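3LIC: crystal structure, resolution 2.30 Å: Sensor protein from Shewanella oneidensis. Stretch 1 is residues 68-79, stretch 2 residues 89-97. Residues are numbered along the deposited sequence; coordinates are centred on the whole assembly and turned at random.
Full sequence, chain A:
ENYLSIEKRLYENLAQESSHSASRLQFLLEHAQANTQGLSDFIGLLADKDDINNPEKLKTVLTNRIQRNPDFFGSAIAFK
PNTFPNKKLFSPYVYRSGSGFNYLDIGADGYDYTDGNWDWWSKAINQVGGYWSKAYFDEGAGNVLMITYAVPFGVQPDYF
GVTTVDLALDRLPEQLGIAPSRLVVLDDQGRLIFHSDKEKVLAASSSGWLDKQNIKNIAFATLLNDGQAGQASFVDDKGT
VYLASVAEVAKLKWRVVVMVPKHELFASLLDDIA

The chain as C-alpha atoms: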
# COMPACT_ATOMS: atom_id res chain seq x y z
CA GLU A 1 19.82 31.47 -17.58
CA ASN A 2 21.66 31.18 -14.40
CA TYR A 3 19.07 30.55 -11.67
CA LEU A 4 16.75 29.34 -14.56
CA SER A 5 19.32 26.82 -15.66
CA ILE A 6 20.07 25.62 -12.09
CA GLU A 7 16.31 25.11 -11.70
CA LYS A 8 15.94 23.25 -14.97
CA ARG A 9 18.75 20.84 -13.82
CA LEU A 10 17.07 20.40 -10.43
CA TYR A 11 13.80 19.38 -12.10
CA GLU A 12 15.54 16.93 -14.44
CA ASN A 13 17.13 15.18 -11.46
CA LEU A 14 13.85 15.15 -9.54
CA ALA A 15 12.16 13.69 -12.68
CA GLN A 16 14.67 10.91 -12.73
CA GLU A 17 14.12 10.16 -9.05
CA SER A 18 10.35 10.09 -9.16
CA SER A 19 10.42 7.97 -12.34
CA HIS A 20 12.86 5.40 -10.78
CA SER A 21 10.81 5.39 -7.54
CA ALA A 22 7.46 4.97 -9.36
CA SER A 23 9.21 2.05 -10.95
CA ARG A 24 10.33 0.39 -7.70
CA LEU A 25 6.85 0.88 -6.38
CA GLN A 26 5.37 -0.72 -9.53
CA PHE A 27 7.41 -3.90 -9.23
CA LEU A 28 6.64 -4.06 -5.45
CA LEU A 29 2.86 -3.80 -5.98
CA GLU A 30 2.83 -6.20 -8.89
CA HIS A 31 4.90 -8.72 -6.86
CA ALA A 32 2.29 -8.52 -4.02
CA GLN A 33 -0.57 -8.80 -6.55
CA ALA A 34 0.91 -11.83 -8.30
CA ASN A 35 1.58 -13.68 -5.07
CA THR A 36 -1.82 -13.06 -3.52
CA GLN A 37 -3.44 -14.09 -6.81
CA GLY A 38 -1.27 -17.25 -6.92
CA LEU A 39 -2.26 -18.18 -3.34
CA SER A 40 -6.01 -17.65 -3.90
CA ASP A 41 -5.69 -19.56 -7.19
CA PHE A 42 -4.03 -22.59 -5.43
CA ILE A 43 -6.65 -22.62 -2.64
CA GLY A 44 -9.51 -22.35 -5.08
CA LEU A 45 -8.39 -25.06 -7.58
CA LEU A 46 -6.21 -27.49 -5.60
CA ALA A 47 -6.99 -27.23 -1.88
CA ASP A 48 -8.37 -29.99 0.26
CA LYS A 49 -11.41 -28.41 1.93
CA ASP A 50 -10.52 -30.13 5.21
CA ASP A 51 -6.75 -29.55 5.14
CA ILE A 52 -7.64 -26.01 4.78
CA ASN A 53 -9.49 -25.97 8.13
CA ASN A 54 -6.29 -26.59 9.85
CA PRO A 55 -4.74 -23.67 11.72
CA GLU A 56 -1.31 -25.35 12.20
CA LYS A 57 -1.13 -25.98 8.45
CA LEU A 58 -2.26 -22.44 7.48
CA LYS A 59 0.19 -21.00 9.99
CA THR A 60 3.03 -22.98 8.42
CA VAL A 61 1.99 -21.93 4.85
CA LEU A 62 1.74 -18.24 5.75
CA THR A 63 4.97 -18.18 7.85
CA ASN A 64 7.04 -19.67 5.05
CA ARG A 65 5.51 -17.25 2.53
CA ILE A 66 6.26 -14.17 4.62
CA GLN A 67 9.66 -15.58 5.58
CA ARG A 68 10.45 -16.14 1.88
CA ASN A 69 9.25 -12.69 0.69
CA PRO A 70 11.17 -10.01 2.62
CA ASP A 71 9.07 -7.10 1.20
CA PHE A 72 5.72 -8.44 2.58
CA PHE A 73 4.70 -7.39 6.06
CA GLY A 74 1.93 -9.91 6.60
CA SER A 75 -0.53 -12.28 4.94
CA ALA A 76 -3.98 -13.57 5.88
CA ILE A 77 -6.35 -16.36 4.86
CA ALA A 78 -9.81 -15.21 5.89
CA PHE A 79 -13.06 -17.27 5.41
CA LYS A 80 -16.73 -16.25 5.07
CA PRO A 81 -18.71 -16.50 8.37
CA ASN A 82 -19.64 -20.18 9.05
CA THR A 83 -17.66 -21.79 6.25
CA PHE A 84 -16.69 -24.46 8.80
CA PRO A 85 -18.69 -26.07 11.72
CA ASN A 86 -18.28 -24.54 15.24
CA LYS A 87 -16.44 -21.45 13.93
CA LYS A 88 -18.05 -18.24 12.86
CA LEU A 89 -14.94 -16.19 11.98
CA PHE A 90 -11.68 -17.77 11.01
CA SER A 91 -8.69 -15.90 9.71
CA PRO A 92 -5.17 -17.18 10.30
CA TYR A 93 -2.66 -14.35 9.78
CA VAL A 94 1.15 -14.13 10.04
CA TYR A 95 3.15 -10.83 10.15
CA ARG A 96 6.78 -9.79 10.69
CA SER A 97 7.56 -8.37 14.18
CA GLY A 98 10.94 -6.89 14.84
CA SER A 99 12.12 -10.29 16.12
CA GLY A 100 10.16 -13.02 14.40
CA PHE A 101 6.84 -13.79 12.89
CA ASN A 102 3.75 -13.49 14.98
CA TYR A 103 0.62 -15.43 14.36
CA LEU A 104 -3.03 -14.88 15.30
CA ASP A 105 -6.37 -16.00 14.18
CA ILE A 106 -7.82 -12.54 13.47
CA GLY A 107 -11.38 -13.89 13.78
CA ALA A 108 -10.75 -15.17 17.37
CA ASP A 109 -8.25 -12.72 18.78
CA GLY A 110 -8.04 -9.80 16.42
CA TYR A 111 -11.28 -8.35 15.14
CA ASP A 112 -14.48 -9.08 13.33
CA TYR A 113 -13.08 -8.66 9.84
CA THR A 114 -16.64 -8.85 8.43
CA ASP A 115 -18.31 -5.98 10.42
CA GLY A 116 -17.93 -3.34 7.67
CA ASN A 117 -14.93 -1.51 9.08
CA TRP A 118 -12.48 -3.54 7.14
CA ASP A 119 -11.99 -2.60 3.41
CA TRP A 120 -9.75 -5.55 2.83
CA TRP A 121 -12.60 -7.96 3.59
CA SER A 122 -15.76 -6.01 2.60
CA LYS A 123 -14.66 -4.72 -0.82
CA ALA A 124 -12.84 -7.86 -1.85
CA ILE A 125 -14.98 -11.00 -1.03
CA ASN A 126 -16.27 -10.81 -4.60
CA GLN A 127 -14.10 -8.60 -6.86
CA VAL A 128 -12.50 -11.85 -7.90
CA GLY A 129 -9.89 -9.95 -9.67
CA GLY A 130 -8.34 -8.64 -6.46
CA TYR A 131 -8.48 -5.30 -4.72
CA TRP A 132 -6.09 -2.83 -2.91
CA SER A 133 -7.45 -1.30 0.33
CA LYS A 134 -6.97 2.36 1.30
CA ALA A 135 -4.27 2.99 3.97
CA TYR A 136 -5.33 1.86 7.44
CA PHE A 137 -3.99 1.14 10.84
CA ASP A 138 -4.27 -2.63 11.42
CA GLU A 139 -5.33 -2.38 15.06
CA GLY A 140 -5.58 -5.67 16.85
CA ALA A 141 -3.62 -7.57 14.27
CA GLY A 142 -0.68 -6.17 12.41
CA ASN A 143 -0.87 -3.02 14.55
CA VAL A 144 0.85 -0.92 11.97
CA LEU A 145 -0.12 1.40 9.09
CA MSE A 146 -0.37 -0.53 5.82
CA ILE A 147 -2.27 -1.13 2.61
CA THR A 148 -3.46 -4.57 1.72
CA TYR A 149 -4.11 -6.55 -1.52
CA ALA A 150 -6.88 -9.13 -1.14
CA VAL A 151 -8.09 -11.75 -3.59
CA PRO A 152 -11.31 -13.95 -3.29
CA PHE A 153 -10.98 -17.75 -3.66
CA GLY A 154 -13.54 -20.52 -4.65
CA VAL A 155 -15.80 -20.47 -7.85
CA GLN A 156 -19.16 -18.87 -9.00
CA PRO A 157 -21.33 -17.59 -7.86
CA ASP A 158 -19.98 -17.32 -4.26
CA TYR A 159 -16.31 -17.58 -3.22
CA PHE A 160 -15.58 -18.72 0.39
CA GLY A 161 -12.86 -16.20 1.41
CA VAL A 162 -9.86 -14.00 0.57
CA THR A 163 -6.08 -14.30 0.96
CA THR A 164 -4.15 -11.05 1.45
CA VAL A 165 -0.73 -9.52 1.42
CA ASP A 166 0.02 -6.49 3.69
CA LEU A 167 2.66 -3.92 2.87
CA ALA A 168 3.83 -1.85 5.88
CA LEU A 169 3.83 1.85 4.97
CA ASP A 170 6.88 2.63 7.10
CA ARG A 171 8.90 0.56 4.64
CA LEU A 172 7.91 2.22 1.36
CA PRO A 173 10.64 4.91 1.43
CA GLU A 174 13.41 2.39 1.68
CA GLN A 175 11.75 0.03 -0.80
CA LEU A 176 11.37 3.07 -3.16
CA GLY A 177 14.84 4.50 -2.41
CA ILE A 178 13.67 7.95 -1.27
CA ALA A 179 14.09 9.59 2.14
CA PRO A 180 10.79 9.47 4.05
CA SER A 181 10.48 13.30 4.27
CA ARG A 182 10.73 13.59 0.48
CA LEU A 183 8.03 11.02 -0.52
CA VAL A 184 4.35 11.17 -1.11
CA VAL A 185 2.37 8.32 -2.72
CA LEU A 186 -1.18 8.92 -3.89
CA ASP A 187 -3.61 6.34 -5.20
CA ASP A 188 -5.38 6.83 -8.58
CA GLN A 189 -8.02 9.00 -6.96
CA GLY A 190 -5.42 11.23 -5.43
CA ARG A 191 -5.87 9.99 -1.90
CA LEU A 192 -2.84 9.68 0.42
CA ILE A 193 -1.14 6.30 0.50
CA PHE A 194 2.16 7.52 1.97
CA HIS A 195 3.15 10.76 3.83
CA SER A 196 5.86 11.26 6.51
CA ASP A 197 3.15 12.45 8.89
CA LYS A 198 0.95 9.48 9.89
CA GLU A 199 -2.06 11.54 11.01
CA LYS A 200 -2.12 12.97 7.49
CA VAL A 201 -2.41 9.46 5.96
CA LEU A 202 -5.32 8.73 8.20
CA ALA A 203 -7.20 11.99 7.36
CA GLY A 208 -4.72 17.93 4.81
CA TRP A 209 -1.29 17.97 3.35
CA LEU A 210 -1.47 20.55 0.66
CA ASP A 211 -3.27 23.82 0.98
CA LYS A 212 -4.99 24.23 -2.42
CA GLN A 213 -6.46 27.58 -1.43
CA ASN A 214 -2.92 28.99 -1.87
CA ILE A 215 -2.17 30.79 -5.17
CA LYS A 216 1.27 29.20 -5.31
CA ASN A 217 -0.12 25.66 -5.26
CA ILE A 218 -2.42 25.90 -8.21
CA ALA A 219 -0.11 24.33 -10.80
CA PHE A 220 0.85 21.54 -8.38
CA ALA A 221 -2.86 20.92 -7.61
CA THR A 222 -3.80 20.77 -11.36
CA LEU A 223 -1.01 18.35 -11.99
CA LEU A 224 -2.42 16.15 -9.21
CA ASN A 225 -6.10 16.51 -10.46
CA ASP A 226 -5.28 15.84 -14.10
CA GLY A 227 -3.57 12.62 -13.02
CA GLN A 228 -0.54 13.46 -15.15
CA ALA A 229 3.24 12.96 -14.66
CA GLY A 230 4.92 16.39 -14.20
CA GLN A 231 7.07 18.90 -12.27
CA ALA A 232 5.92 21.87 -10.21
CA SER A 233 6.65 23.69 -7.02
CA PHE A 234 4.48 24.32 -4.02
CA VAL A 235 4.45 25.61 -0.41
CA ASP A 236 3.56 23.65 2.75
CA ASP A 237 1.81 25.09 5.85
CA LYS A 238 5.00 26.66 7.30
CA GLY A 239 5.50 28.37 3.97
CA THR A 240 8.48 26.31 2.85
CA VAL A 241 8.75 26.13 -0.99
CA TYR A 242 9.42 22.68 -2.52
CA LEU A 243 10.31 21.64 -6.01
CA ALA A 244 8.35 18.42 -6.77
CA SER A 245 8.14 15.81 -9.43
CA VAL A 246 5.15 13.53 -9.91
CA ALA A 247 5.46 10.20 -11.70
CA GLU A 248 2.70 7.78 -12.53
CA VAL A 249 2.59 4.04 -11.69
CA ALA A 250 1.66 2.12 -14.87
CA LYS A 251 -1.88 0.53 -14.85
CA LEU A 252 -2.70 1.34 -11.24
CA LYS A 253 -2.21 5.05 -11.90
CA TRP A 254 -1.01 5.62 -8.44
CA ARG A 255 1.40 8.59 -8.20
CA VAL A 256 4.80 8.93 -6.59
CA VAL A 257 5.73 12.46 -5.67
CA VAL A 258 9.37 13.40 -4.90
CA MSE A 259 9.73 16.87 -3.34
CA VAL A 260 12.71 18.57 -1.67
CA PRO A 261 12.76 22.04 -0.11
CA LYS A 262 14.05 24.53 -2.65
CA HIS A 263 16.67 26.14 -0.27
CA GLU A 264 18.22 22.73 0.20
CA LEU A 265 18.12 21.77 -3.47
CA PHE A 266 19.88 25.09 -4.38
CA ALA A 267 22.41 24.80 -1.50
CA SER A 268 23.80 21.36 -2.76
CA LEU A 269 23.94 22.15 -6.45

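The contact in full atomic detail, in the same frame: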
# COMPACT_ATOMS: atom_id res chain seq x y z
N ARG A 68 9.82 -16.13 3.21
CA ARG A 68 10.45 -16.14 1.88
C ARG A 68 10.30 -14.87 1.03
O ARG A 68 11.00 -14.73 0.03
CB ARG A 68 10.05 -17.43 1.12
CG ARG A 68 10.49 -18.65 1.99
CD ARG A 68 10.78 -19.98 1.30
NE ARG A 68 9.60 -20.82 1.37
CZ ARG A 68 9.51 -22.04 1.90
NH1 ARG A 68 8.33 -22.67 1.86
NH2 ARG A 68 10.56 -22.64 2.45
N ASN A 69 9.41 -13.96 1.41
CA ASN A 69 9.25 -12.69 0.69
C ASN A 69 9.50 -11.52 1.58
O ASN A 69 8.57 -11.04 2.23
CB ASN A 69 7.87 -12.60 0.05
CG ASN A 69 7.64 -13.71 -0.95
OD1 ASN A 69 7.03 -14.74 -0.65
ND2 ASN A 69 8.15 -13.53 -2.11
N PRO A 70 10.75 -11.06 1.65
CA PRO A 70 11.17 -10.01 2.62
C PRO A 70 10.34 -8.73 2.53
O PRO A 70 10.18 -8.04 3.55
CB PRO A 70 12.62 -9.69 2.22
CG PRO A 70 13.15 -11.08 1.62
CD PRO A 70 11.89 -11.62 0.87
N ASP A 71 9.85 -8.36 1.34
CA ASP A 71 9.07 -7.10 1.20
C ASP A 71 7.68 -7.14 1.80
O ASP A 71 7.14 -6.04 2.01
CB ASP A 71 8.91 -6.68 -0.25
CG ASP A 71 10.20 -6.15 -0.82
OD1 ASP A 71 10.88 -5.35 -0.12
OD2 ASP A 71 10.53 -6.54 -1.96
N PHE A 72 7.11 -8.34 2.03
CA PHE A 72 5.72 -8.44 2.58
C PHE A 72 5.73 -8.28 4.09
O PHE A 72 6.57 -8.80 4.76
CB PHE A 72 4.98 -9.73 2.19
CG PHE A 72 4.96 -10.03 0.67
CD1 PHE A 72 5.10 -9.02 -0.27
CD2 PHE A 72 4.69 -11.30 0.21
CE1 PHE A 72 5.02 -9.27 -1.62
CE2 PHE A 72 4.62 -11.59 -1.16
CZ PHE A 72 4.83 -10.54 -2.09
N PHE A 73 4.79 -7.52 4.64
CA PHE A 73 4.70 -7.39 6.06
C PHE A 73 3.92 -8.56 6.67
O PHE A 73 4.28 -9.12 7.72
CB PHE A 73 3.97 -6.08 6.40
CG PHE A 73 3.78 -5.92 7.86
CD1 PHE A 73 4.89 -5.55 8.68
CD2 PHE A 73 2.53 -6.17 8.47
CE1 PHE A 73 4.74 -5.45 10.05
CE2 PHE A 73 2.38 -6.08 9.86
CZ PHE A 73 3.51 -5.73 10.65
N GLY A 74 2.84 -8.96 6.01
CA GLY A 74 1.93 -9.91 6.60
C GLY A 74 1.02 -10.55 5.54
O GLY A 74 0.87 -10.04 4.44
N SER A 75 0.42 -11.68 5.87
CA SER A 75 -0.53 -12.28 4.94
C SER A 75 -1.66 -12.99 5.66
O SER A 75 -1.43 -13.60 6.71
CB SER A 75 0.25 -13.22 3.98
OG SER A 75 -0.67 -14.05 3.30
N ALA A 76 -2.88 -12.89 5.18
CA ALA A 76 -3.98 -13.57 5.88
C ALA A 76 -4.74 -14.54 4.95
O ALA A 76 -4.79 -14.33 3.72
CB ALA A 76 -4.98 -12.52 6.46
N ILE A 77 -5.38 -15.54 5.56
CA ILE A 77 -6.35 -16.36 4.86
C ILE A 77 -7.64 -16.31 5.66
O ILE A 77 -7.73 -16.91 6.72
CB ILE A 77 -5.92 -17.82 4.77
CG1 ILE A 77 -4.62 -17.91 3.96
CG2 ILE A 77 -7.14 -18.71 4.18
CD1 ILE A 77 -4.10 -19.32 3.86
N ALA A 78 -8.65 -15.60 5.13
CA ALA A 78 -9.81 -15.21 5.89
C ALA A 78 -11.08 -15.80 5.25
O ALA A 78 -11.27 -15.68 4.04
CB ALA A 78 -9.86 -13.72 5.97
N PHE A 79 -11.90 -16.52 6.01
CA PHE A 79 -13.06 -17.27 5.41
C PHE A 79 -14.39 -16.56 5.68
O PHE A 79 -14.50 -15.86 6.69
CB PHE A 79 -13.14 -18.75 5.93
CG PHE A 79 -11.95 -19.59 5.55
CD1 PHE A 79 -11.93 -20.33 4.37
CD2 PHE A 79 -10.83 -19.60 6.33
CE1 PHE A 79 -10.83 -21.07 4.03
CE2 PHE A 79 -9.71 -20.34 5.99
CZ PHE A 79 -9.71 -21.08 4.85
N LEU A 89 -15.98 -17.00 12.61
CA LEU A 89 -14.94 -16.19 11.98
C LEU A 89 -13.69 -17.02 12.04
O LEU A 89 -13.42 -17.68 13.06
CB LEU A 89 -14.73 -14.85 12.74
CG LEU A 89 -15.92 -13.85 12.75
CD1 LEU A 89 -15.49 -12.58 13.40
CD2 LEU A 89 -16.48 -13.55 11.32
N PHE A 90 -12.93 -17.04 10.96
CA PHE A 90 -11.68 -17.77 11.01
C PHE A 90 -10.73 -17.10 10.05
O PHE A 90 -10.99 -17.02 8.88
CB PHE A 90 -11.92 -19.26 10.65
CG PHE A 90 -10.63 -20.15 10.62
CD1 PHE A 90 -9.73 -20.18 11.68
CD2 PHE A 90 -10.41 -21.03 9.55
CE1 PHE A 90 -8.58 -20.98 11.67
CE2 PHE A 90 -9.27 -21.88 9.52
CZ PHE A 90 -8.34 -21.83 10.57
N SER A 91 -9.61 -16.60 10.56
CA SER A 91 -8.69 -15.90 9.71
C SER A 91 -7.25 -15.92 10.19
O SER A 91 -6.68 -14.92 10.63
CB SER A 91 -9.20 -14.50 9.39
OG SER A 91 -8.20 -13.68 8.81
N PRO A 92 -6.62 -17.10 10.06
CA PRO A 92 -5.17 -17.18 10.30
C PRO A 92 -4.40 -16.04 9.62
O PRO A 92 -4.69 -15.70 8.47
CB PRO A 92 -4.79 -18.49 9.64
CG PRO A 92 -6.12 -19.33 9.75
CD PRO A 92 -7.20 -18.36 9.53
N TYR A 93 -3.39 -15.50 10.28
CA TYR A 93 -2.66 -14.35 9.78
C TYR A 93 -1.26 -14.37 10.37
O TYR A 93 -1.11 -14.58 11.57
CB TYR A 93 -3.40 -13.09 10.26
CG TYR A 93 -2.69 -11.80 9.98
CD1 TYR A 93 -2.48 -11.35 8.65
CD2 TYR A 93 -2.27 -10.97 11.03
CE1 TYR A 93 -1.82 -10.14 8.39
CE2 TYR A 93 -1.63 -9.77 10.77
CZ TYR A 93 -1.40 -9.37 9.48
OH TYR A 93 -0.80 -8.15 9.27
N VAL A 94 -0.23 -14.24 9.55
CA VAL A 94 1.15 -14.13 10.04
C VAL A 94 1.77 -12.78 9.62
O VAL A 94 1.53 -12.30 8.51
CB VAL A 94 2.05 -15.32 9.55
CG1 VAL A 94 3.54 -15.09 9.90
CG2 VAL A 94 1.54 -16.67 10.09
N TYR A 95 2.57 -12.15 10.48
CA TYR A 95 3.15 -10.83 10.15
C TYR A 95 4.56 -10.77 10.74
O TYR A 95 4.89 -11.57 11.64
CB TYR A 95 2.26 -9.63 10.62
CG TYR A 95 2.14 -9.43 12.14
CD1 TYR A 95 2.99 -8.56 12.83
CD2 TYR A 95 1.17 -10.14 12.87
CE1 TYR A 95 2.88 -8.39 14.31
CE2 TYR A 95 1.01 -9.98 14.26
CZ TYR A 95 1.86 -9.11 14.97
OH TYR A 95 1.64 -9.02 16.35
N ARG A 96 5.42 -9.92 10.15
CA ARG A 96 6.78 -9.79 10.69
C ARG A 96 6.85 -8.77 11.86
O ARG A 96 6.33 -7.68 11.76
CB ARG A 96 7.88 -9.64 9.60
CG ARG A 96 8.29 -8.26 9.15
CD ARG A 96 8.70 -8.27 7.62
NE ARG A 96 9.58 -9.39 7.37
CZ ARG A 96 9.57 -10.22 6.33
NH1 ARG A 96 8.73 -10.13 5.33
NH2 ARG A 96 10.47 -11.17 6.30
N SER A 97 7.41 -9.21 12.98
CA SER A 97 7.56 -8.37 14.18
C SER A 97 9.04 -8.02 14.10
O SER A 97 9.75 -8.49 13.20
CB SER A 97 7.29 -9.18 15.43
OG SER A 97 8.34 -10.17 15.57

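Two neighbouring antiparallel strands form this contact, joined by a ladder of backbone hydrogen bonds and closed at one end by an arginine that reaches across to the carbonyls of a turn. Strand 74-79 runs almost exactly against the strand around 92-96, with their axes at 178° and 4.7 Å apart at closest approach, and together the two stretches bury 719 Å².

The ladder is made by main-chain atoms, so it depends little on sequence. S75 and V94 form a hydrogen-bonded pair: S75 N donates to V94 O at 2.9 Å, and V94 N returns a bond to S75 O at 3.1 Å. Further along, I77 N donates to P92 O at 3.0 Å. A proline has no amide hydrogen to give back, and I77 O instead lies 3.3 Å from S91 CA in a CA-H...O contact. Similar contacts fill the spaces between the conventional bonds, as where G74 CA approaches V94 O at 3.1 Å and A76 CA approaches P92 O at 3.4 Å. One end of the ladder has F79 N bonded to F90 O at 3.1 Å; toward the other, R96 N donates to F73 O at 2.8 Å.

On the side of the sheet shared by G74, A76, Y93 and Y95, the small residues of the first strand face the tyrosines of the second. The CA atoms of G74 and Y95 are only 3.9 Å apart, and a beta carbon on G74 would clash with Y93 OH, so glycine leaves the space that the tyrosine occupies. The methyl of A76 packs with its CB 3.5 Å from Y93 CD1. The Y93 hydroxyl lies near the plane of the F73 ring, at its edge, with Y93 OH 3.8 Å from F73 CE2, and is hydrogen-bonded elsewhere in the structure. S75 and V94 point to the other side, where their compact side chains stay clear of the opposing stretch.

Aromatic rings add apolar surface at both ends. F73 and Y95 meet at 3.6 Å between F73 CZ and Y95 CD1, and F79 and F90 at 3.5 Å between their CD2 atoms. In each pair the planes are near parallel but slid apart, so the rings barely overlap. S91 OG sits 3.3 Å from A78 CB; this buried hydroxyl has no polar partner in the model, and its close neighbours across the contact are the methyl groups of A78 and A76 (S91 OG to A76 CB 4.2 Å).

R96 has the largest area covered by the other stretch. Its CA-to-CB bond points sideways, but the long side chain brings the guanidinium to the type I turn from N69 to F72. There R96 NH1 donates to F72 O at 2.6 Å and to N69 O at 3.2 Å, both acceptors lying near the guanidinium plane. N69 O also accepts the turn's own bond from F72 N at 3.1 Å. Arginine fits because its length carries the guanidinium to the turn, where a single nitrogen, NH1, can serve more than one carbonyl.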